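Local coordinates for periplasmic sugar-binding protein (Chloroflexus aurantiacus, PDB 4RXU), which binds D-glucose in its pocket and, as a periplasmic solute-binding protein, probably hands sugar on to an ABC-type transporter, at residues E196-A199 with L200-K203; L230-A233 with N234-A237; R345-V348 with R349-I353. All coordinates share one frame; numbering follows the deposited sequence.

Interaction 1: residues E196-A199 with L200-K203; sequences EAVA and LQNK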
ATOM      1  N   GLU A 196     -18.310  -2.628  13.538  1.00 10.19           N
ATOM      2  CA  GLU A 196     -18.818  -2.843  12.191  1.00 12.15           C
ATOM      3  C   GLU A 196     -18.298  -4.171  11.653  1.00 10.57           C
ATOM      4  O   GLU A 196     -19.055  -4.913  11.008  1.00  9.79           O
ATOM      5  CB  GLU A 196     -18.426  -1.700  11.255  1.00 12.22           C
ATOM      6  CG  GLU A 196     -19.027  -0.332  11.608  1.00 14.79           C
ATOM      7  CD  GLU A 196     -20.476  -0.121  11.176  1.00 18.84           C
ATOM      8  OE1 GLU A 196     -21.040  -0.988  10.508  1.00 18.02           O
ATOM      9  OE2 GLU A 196     -21.042   0.953  11.459  1.00 35.67           O
ATOM     10  N   ALA A 197     -17.016  -4.459  11.894  1.00  8.30           N
ATOM     11  CA  ALA A 197     -16.437  -5.727  11.454  1.00  7.47           C
ATOM     12  C   ALA A 197     -17.098  -6.896  12.169  1.00  6.33           C
ATOM     13  O   ALA A 197     -17.400  -7.909  11.543  1.00  9.19           O
ATOM     14  CB  ALA A 197     -14.949  -5.747  11.674  1.00  9.25           C
ATOM     15  N   VAL A 198     -17.357  -6.744  13.466  1.00  7.88           N
ATOM     16  CA  VAL A 198     -18.024  -7.817  14.236  1.00  9.80           C
ATOM     17  C   VAL A 198     -19.397  -8.122  13.633  1.00 10.28           C
ATOM     18  O   VAL A 198     -19.803  -9.278  13.495  1.00  9.95           O
ATOM     19  CB  VAL A 198     -18.128  -7.476  15.745  1.00  9.24           C
ATOM     20  CG1 VAL A 198     -19.022  -8.448  16.502  1.00 11.23           C
ATOM     21  CG2 VAL A 198     -16.745  -7.458  16.374  1.00  9.54           C
ATOM     22  N   ALA A 199     -20.138  -7.078  13.278  1.00 10.43           N
ATOM     23  CA  ALA A 199     -21.462  -7.281  12.712  1.00  8.91           C
ATOM     24  C   ALA A 199     -21.410  -7.949  11.346  1.00  9.45           C
ATOM     25  O   ALA A 199     -22.387  -8.591  10.943  1.00 10.49           O
ATOM     26  CB  ALA A 199     -22.232  -5.977  12.634  1.00 12.42           C
ATOM     27  N   LEU A 200     -20.262  -7.806  10.671  1.00 10.39           N
ATOM     28  CA  LEU A 200     -19.997  -8.397   9.377  1.00 11.83           C
ATOM     29  C   LEU A 200     -19.224  -9.701   9.386  1.00  8.03           C
ATOM     30  O   LEU A 200     -18.916 -10.242   8.304  1.00  9.32           O
ATOM     31  CB  LEU A 200     -19.298  -7.385   8.413  1.00 10.67           C
ATOM     32  CG  LEU A 200     -20.274  -6.274   7.921  1.00  8.87           C
ATOM     33  CD1 LEU A 200     -19.513  -5.066   7.375  1.00 11.04           C
ATOM     34  CD2 LEU A 200     -21.253  -6.794   6.886  1.00 13.00           C
ATOM     35  N   GLN A 201     -18.915 -10.228  10.574  1.00  8.47           N
ATOM     36  CA  GLN A 201     -17.874 -11.282  10.644  1.00  8.94           C
ATOM     37  C   GLN A 201     -18.327 -12.659  10.156  1.00  8.31           C
ATOM     38  O   GLN A 201     -17.525 -13.565  10.100  1.00 10.63           O
ATOM     39  CB  GLN A 201     -17.274 -11.401  12.025  1.00 10.45           C
ATOM     40  CG  GLN A 201     -18.170 -12.060  13.054  1.00 11.85           C
ATOM     41  CD  GLN A 201     -17.597 -11.915  14.450  1.00 10.57           C
ATOM     42  OE1 GLN A 201     -16.853 -10.975  14.731  1.00 10.58           O
ATOM     43  NE2 GLN A 201     -17.923 -12.851  15.323  1.00 11.29           N
ATOM     44  N   ASN A 202     -19.600 -12.807   9.782  1.00  9.41           N
ATOM     45  CA  ASN A 202     -20.037 -14.030   9.096  1.00 10.72           C
ATOM     46  C   ASN A 202     -20.407 -13.749   7.654  1.00 11.79           C
ATOM     47  O   ASN A 202     -21.255 -14.392   7.085  1.00 14.77           O
ATOM     48  CB  ASN A 202     -21.208 -14.651   9.812  1.00 11.11           C
ATOM     49  CG  ASN A 202     -20.807 -15.240  11.149  1.00 11.06           C
ATOM     50  OD1 ASN A 202     -20.238 -16.354  11.218  1.00 14.46           O
ATOM     51  ND2 ASN A 202     -20.999 -14.476  12.187  1.00  8.57           N
ATOM     52  N   LYS A 203     -19.753 -12.761   7.070  1.00  9.61           N
ATOM     53  CA  LYS A 203     -19.905 -12.441   5.650  1.00  9.59           C
ATOM     54  C   LYS A 203     -18.523 -12.366   5.023  1.00  8.79           C
ATOM     55  O   LYS A 203     -17.760 -11.474   5.333  1.00 11.77           O
ATOM     56  CB  LYS A 203     -20.685 -11.122   5.445  1.00 10.35           C
ATOM     57  CG  LYS A 203     -21.017 -10.813   3.977  1.00 11.93           C
ATOM     58  CD  LYS A 203     -21.984  -9.640   3.803  1.00 15.08           C
ATOM     59  CE  LYS A 203     -22.244  -9.350   2.322  1.00 23.41           C
ATOM     60  NZ  LYS A 203     -23.288  -8.325   2.174  1.00 27.95           N
TER
HETATM   61  O   HOH W   1     -22.054 -11.112   9.827  1.00 10.79           O
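Helix 195-199 ends where the side chains of V198 and Q201 run alongside each other, and the chain turns off into a type I beta turn from L200 to K203. Backbone bonding tightens here: Q201 N gives its hydrogen to V198 O at 3.2 Å, a nearly straight bond (163°) that comes from above the carbonyl plane. L200 N is divided between two acceptors, A197 O and E196 O, both weakly held. The Q201 side chain backs up the join: CG stands over its own backbone, flanked by N and C (chi1 74°), 3.3 Å from V198 O. The extended chain beyond carries OE1 alongside V198, 3.4 Å from its CA and 3.8 Å from its methyl CG1. An alanine here would remove the amide and is likely to leave the V198 methyls uncovered on that side, though V198 O would keep its backbone bond. L200, for its part, lays CB and CG each 3.6 Å from E196 O and packs against E210 and I214 of helix 208-218. The turn closes through K203 N to L200 O, and a water spans A199 O (2.8 Å) and N202 N. Beyond it, K203 pairs with E210. A final bond to the third residue back, followed at once by a beta turn, is a common way for an alpha-helix to end at its C-terminus.

Interaction 2: residues L230-A233 with N234-A237; sequences LAEA and NLTA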
ATOM      1  N   LEU A 230      -5.129   5.937  17.427  1.00  9.36           N
ATOM      2  CA  LEU A 230      -6.185   4.954  17.326  1.00 11.02           C
ATOM      3  C   LEU A 230      -5.841   3.712  18.144  1.00 11.82           C
ATOM      4  O   LEU A 230      -6.669   3.215  18.879  1.00 10.16           O
ATOM      5  CB  LEU A 230      -6.451   4.582  15.877  1.00 12.49           C
ATOM      6  CG  LEU A 230      -7.639   3.653  15.641  1.00 11.44           C
ATOM      7  CD1 LEU A 230      -8.954   4.257  16.151  1.00 12.12           C
ATOM      8  CD2 LEU A 230      -7.734   3.322  14.160  1.00 13.53           C
ATOM      9  N   ALA A 231      -4.604   3.236  18.040  1.00  9.97           N
ATOM     10  CA  ALA A 231      -4.195   2.077  18.839  1.00 10.73           C
ATOM     11  C   ALA A 231      -4.343   2.380  20.334  1.00 10.68           C
ATOM     12  O   ALA A 231      -4.858   1.564  21.096  1.00 12.50           O
ATOM     13  CB  ALA A 231      -2.772   1.665  18.481  1.00 10.99           C
ATOM     14  N   GLU A 232      -3.924   3.569  20.737  1.00 10.77           N
ATOM     15  CA  GLU A 232      -4.028   3.998  22.156  1.00 11.36           C
ATOM     16  C   GLU A 232      -5.490   4.039  22.615  1.00 14.63           C
ATOM     17  O   GLU A 232      -5.837   3.544  23.691  1.00 13.46           O
ATOM     18  CB  GLU A 232      -3.357   5.362  22.392  1.00 14.30           C
ATOM     19  CG  GLU A 232      -1.846   5.373  22.213  1.00 15.71           C
ATOM     20  CD  GLU A 232      -1.058   4.609  23.261  1.00 26.56           C
ATOM     21  OE1 GLU A 232      -1.634   3.817  24.048  1.00 19.34           O
ATOM     22  OE2 GLU A 232       0.185   4.785  23.249  1.00 33.16           O
ATOM     23  N   ALA A 233      -6.350   4.611  21.776  1.00 12.59           N
ATOM     24  CA  ALA A 233      -7.795   4.632  22.048  1.00 11.85           C
ATOM     25  C   ALA A 233      -8.369   3.220  22.177  1.00 11.71           C
ATOM     26  O   ALA A 233      -9.121   2.915  23.105  1.00 13.98           O
ATOM     27  CB  ALA A 233      -8.537   5.428  20.975  1.00 14.02           C
ATOM     28  N   ASN A 234      -8.002   2.360  21.236  1.00 10.89           N
ATOM     29  CA  ASN A 234      -8.424   0.972  21.262  1.00 11.65           C
ATOM     30  C   ASN A 234      -7.979   0.254  22.529  1.00 12.44           C
ATOM     31  O   ASN A 234      -8.738  -0.510  23.094  1.00 12.29           O
ATOM     32  CB  ASN A 234      -7.860   0.215  20.073  1.00 11.34           C
ATOM     33  CG  ASN A 234      -8.421   0.655  18.733  1.00 11.53           C
ATOM     34  OD1 ASN A 234      -7.860   0.285  17.721  1.00 10.70           O
ATOM     35  ND2 ASN A 234      -9.537   1.374  18.708  1.00 11.93           N
ATOM     36  N   LEU A 235      -6.728   0.483  22.930  1.00 10.84           N
ATOM     37  CA  LEU A 235      -6.182  -0.154  24.115  1.00 11.55           C
ATOM     38  C   LEU A 235      -6.821   0.365  25.397  1.00 15.77           C
ATOM     39  O   LEU A 235      -7.078  -0.422  26.310  1.00 16.21           O
ATOM     40  CB  LEU A 235      -4.672   0.003  24.156  1.00 10.76           C
ATOM     41  CG  LEU A 235      -3.932  -0.873  23.139  1.00 12.72           C
ATOM     42  CD1 LEU A 235      -2.506  -0.344  23.044  1.00 14.84           C
ATOM     43  CD2 LEU A 235      -3.973  -2.372  23.480  1.00 16.19           C
ATOM     44  N   THR A 236      -7.138   1.655  25.409  1.00 12.91           N
ATOM     45  CA  THR A 236      -7.821   2.278  26.529  1.00 13.85           C
ATOM     46  C   THR A 236      -9.230   1.713  26.708  1.00 15.97           C
ATOM     47  O   THR A 236      -9.701   1.539  27.834  1.00 22.34           O
ATOM     48  CB  THR A 236      -7.825   3.788  26.385  1.00 15.16           C
ATOM     49  OG1 THR A 236      -6.466   4.250  26.480  1.00 16.02           O
ATOM     50  CG2 THR A 236      -8.661   4.443  27.468  1.00 21.06           C
ATOM     51  N   ALA A 237      -9.893   1.423  25.596  1.00 15.83           N
ATOM     52  CA  ALA A 237     -11.255   0.903  25.629  1.00 12.99           C
ATOM     53  C   ALA A 237     -11.267  -0.584  25.949  1.00 15.85           C
ATOM     54  O   ALA A 237     -12.222  -1.121  26.501  1.00 27.17           O
ATOM     55  CB  ALA A 237     -11.931   1.136  24.293  1.00 20.20           C
TER
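L230 and N234 are set against each other by their first torsions: L230 carries CG anti to the backbone N (chi1 -174°), which puts its methyl CD1 within reach of the N234 amide, and N234 holds CG beside its own N (chi1 -67°), folding the amide back over the turn before. The amide carbon CG of N234 thereby sits 3.1 Å from L230 O, and its ND2 lies 3.9 Å from the methyl CD1 of L230, the two side chains crossing at a slant. The amide makes no bond to that carbonyl; its OD1 is taken instead by Y160 OH and N193 ND2, which together probably hold the amide's rotation. L230 O is served by the backbone, N234 N approaching at 2.8 Å almost in line with the C=O bond.

All of this belongs to the last two turns of the alpha-helix 224-237, whose regular i to i-4 bonding continues with L235 N to A231 O at 2.8 Å and A237 N to A233 O at 3.0 Å. E232 O is gripped twice. T236 N reaches it at 2.9 Å, and T236 OG1 donates to it as well, also at 2.9 Å, the two arriving from opposite faces of the carbonyl plane. The hydroxyl can do so because it stands beside the threonine's own N, a common way for a helical threonine to bind the carbonyl four residues back. On the buried flank A231 and L235 face helix 253-264, where A231 packs on I259 and A262 and L235 on F263.

Interaction 3: residues R345-V348 with R349-I353; sequences RDNV and RAALI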
ATOM      1  N   ARG A 345      12.254 -12.032   9.981  1.00 12.66           N
ATOM      2  CA  ARG A 345      13.667 -12.257  10.328  1.00 17.35           C
ATOM      3  C   ARG A 345      14.329 -13.387   9.543  1.00 16.17           C
ATOM      4  O   ARG A 345      15.526 -13.339   9.244  1.00 23.44           O
ATOM      5  CB  ARG A 345      13.783 -12.618  11.775  1.00 17.67           C
ATOM      6  CG  ARG A 345      13.616 -11.452  12.682  1.00 19.03           C
ATOM      7  CD  ARG A 345      13.399 -11.998  14.071  1.00 30.26           C
ATOM      8  NE  ARG A 345      13.910 -11.101  15.084  1.00 23.43           N
ATOM      9  CZ  ARG A 345      14.057 -11.462  16.349  1.00 53.69           C
ATOM     10  NH1 ARG A 345      13.727 -12.688  16.711  1.00 32.63           N
ATOM     11  NH2 ARG A 345      14.524 -10.601  17.241  1.00 28.32           N
ATOM     12  N   ASP A 346      13.557 -14.421   9.238  1.00 18.70           N
ATOM     13  CA  ASP A 346      14.115 -15.626   8.605  1.00 22.82           C
ATOM     14  C   ASP A 346      14.656 -15.360   7.183  1.00 17.58           C
ATOM     15  O   ASP A 346      15.584 -16.029   6.754  1.00 20.26           O
ATOM     16  CB  ASP A 346      13.074 -16.755   8.614  1.00 27.88           C
ATOM     17  CG  ASP A 346      12.591 -17.099  10.037  1.00 54.23           C
ATOM     18  OD1 ASP A 346      13.404 -17.026  10.993  1.00 51.43           O
ATOM     19  OD2 ASP A 346      11.390 -17.415  10.203  1.00 49.24           O
ATOM     20  N   ASN A 347      14.095 -14.368   6.474  1.00 11.90           N
ATOM     21  CA  ASN A 347      14.462 -14.092   5.077  1.00 13.48           C
ATOM     22  C   ASN A 347      14.783 -12.637   4.775  1.00 12.42           C
ATOM     23  O   ASN A 347      14.886 -12.259   3.620  1.00 15.35           O
ATOM     24  CB  ASN A 347      13.414 -14.616   4.072  1.00 15.63           C
ATOM     25  CG  ASN A 347      12.131 -13.847   4.122  1.00 11.94           C
ATOM     26  OD1 ASN A 347      11.814 -13.287   5.155  1.00 15.06           O
ATOM     27  ND2 ASN A 347      11.401 -13.798   3.008  1.00 13.25           N
ATOM     28  N   VAL A 348      14.960 -11.821   5.802  1.00 10.53           N
ATOM     29  CA  VAL A 348      15.268 -10.415   5.543  1.00 12.28           C
ATOM     30  C   VAL A 348      16.549 -10.237   4.701  1.00 11.22           C
ATOM     31  O   VAL A 348      16.604  -9.418   3.763  1.00 10.31           O
ATOM     32  CB  VAL A 348      15.270  -9.559   6.813  1.00 18.30           C
ATOM     33  CG1 VAL A 348      16.203 -10.115   7.868  1.00 15.29           C
ATOM     34  CG2 VAL A 348      15.635  -8.133   6.457  1.00 26.15           C
ATOM     35  N   ARG A 349      17.564 -11.027   5.018  1.00 12.16           N
ATOM     36  CA  ARG A 349      18.791 -10.950   4.278  1.00 12.16           C
ATOM     37  C   ARG A 349      18.581 -11.395   2.832  1.00 11.42           C
ATOM     38  O   ARG A 349      18.953 -10.663   1.914  1.00 10.76           O
ATOM     39  CB  ARG A 349      19.906 -11.750   4.956  1.00 13.29           C
ATOM     40  CG  ARG A 349      21.240 -11.572   4.243  1.00 12.34           C
ATOM     41  CD  ARG A 349      22.325 -12.329   4.967  1.00 14.79           C
ATOM     42  NE  ARG A 349      22.643 -11.713   6.246  1.00 14.21           N
ATOM     43  CZ  ARG A 349      23.478 -10.689   6.404  1.00 18.46           C
ATOM     44  NH1 ARG A 349      24.076 -10.140   5.348  1.00 21.21           N
ATOM     45  NH2 ARG A 349      23.709 -10.204   7.625  1.00 18.69           N
ATOM     46  N   ALA A 350      17.970 -12.555   2.613  1.00 11.36           N
ATOM     47  CA  ALA A 350      17.738 -13.008   1.229  1.00 15.11           C
ATOM     48  C   ALA A 350      16.870 -12.040   0.458  1.00 13.79           C
ATOM     49  O   ALA A 350      17.193 -11.693  -0.666  1.00 12.95           O
ATOM     50  CB  ALA A 350      17.123 -14.387   1.191  1.00 15.17           C
ATOM     51  N   ALA A 351      15.795 -11.558   1.070  1.00 10.14           N
ATOM     52  CA  ALA A 351      14.812 -10.782   0.316  1.00 12.21           C
ATOM     53  C   ALA A 351      15.265  -9.353   0.011  1.00  8.83           C
ATOM     54  O   ALA A 351      14.966  -8.839  -1.066  1.00 11.01           O
ATOM     55  CB  ALA A 351      13.479 -10.754   1.034  1.00 12.33           C
ATOM     56  N   LEU A 352      15.953  -8.718   0.963  1.00  7.85           N
ATOM     57  CA  LEU A 352      16.247  -7.301   0.876  1.00  8.93           C
ATOM     58  C   LEU A 352      17.697  -6.992   0.594  1.00  8.54           C
ATOM     59  O   LEU A 352      17.982  -5.926   0.043  1.00 10.39           O
ATOM     60  CB  LEU A 352      15.812  -6.588   2.157  1.00  9.67           C
ATOM     61  CG  LEU A 352      14.330  -6.707   2.521  1.00 11.16           C
ATOM     62  CD1 LEU A 352      14.062  -5.876   3.766  1.00 11.90           C
ATOM     63  CD2 LEU A 352      13.432  -6.250   1.358  1.00 11.52           C
ATOM     64  N   ILE A 353      18.602  -7.871   1.017  1.00 10.84           N
ATOM     65  CA  ILE A 353      20.033  -7.596   0.909  1.00 10.16           C
ATOM     66  C   ILE A 353      20.640  -8.346  -0.278  1.00 10.24           C
ATOM     67  O   ILE A 353      21.285  -7.740  -1.138  1.00 10.75           O
ATOM     68  CB  ILE A 353      20.765  -7.962   2.208  1.00 10.74           C
ATOM     69  CG1 ILE A 353      20.157  -7.248   3.424  1.00 16.96           C
ATOM     70  CG2 ILE A 353      22.255  -7.675   2.071  1.00 14.72           C
ATOM     71  CD1 ILE A 353      19.803  -5.800   3.262  1.00 15.12           C
TER
HETATM   72  O   HOH W   2      17.504 -13.343   7.113  1.00 17.52           O
HETATM   73  O   HOH W   3      17.756 -14.597   4.554  1.00 15.23           O
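V348 and L352, one turn apart at the start of helix 348-354, touch through V348 CG2 and L352 CD1 at 3.8 Å, while the backbone joins the same pair by L352 N to V348 O at 3.0 Å. V348 has CG2 anti to the backbone N, which aims that methyl along the helix at the leucine; both residues also pack on V284 of helix 281-288, and V348 further on V343, L366 and P367. The first full bond of the helix is A351 N to N347 O, 2.8 Å long and fairly straight (161°). I353 N follows with R349 O at 3.0 Å, where the helix widens into a pi-type turn over 349-353, and A351 O is met by S355 OG.

N347 occupies the N-cap position, yet its side chain caps nothing. Its amide is spent the other way: OD1 accepts from T344 N and ND2 donates to T342 O, tying the residue to the end of strand 332-343. A second, looser touch is ND2 at 4.2 Å from the methyl of A351. Two waters bridge the helix start to the loop before it. One accepts from R349 N at 3.1 Å and donates to R345 O; another accepts from A350 N at 2.8 Å and gives a weak bond to D346 O. R349, its chain bent at chi3 (-70°), carries its guanidinium to the chain's end: NE forms a salt bridge with P367 OXT and NH2 bonds to L366 O.

Taken together, the chemistry implies a helix start where water meets the N-H groups of R349 and A350, N347's amide probably helps to fix the loop, and the arginine's positive charge probably helps to pin the negatively charged C-terminus.

Interactions 1 and 2 are neighbours without touching: their centres are 20 Å apart and their nearest atoms about 11 Å. N193, which holds N234 of interaction 2, lies in the chain between strand 189-191 and helix 195-199 and so probably gives the two contacts an indirect link beside the four-stranded parallel sheet. Interaction 3 is remote from both, its centre 36 Å from that of interaction 1 and 32 Å from that of interaction 2, on the helix that follows strand 332-343 of the mixed sheet. None of the three supplies a residue of the glucose pocket. Interaction 3 still has one side chain, that of L352, about 13 Å from the bound sugar.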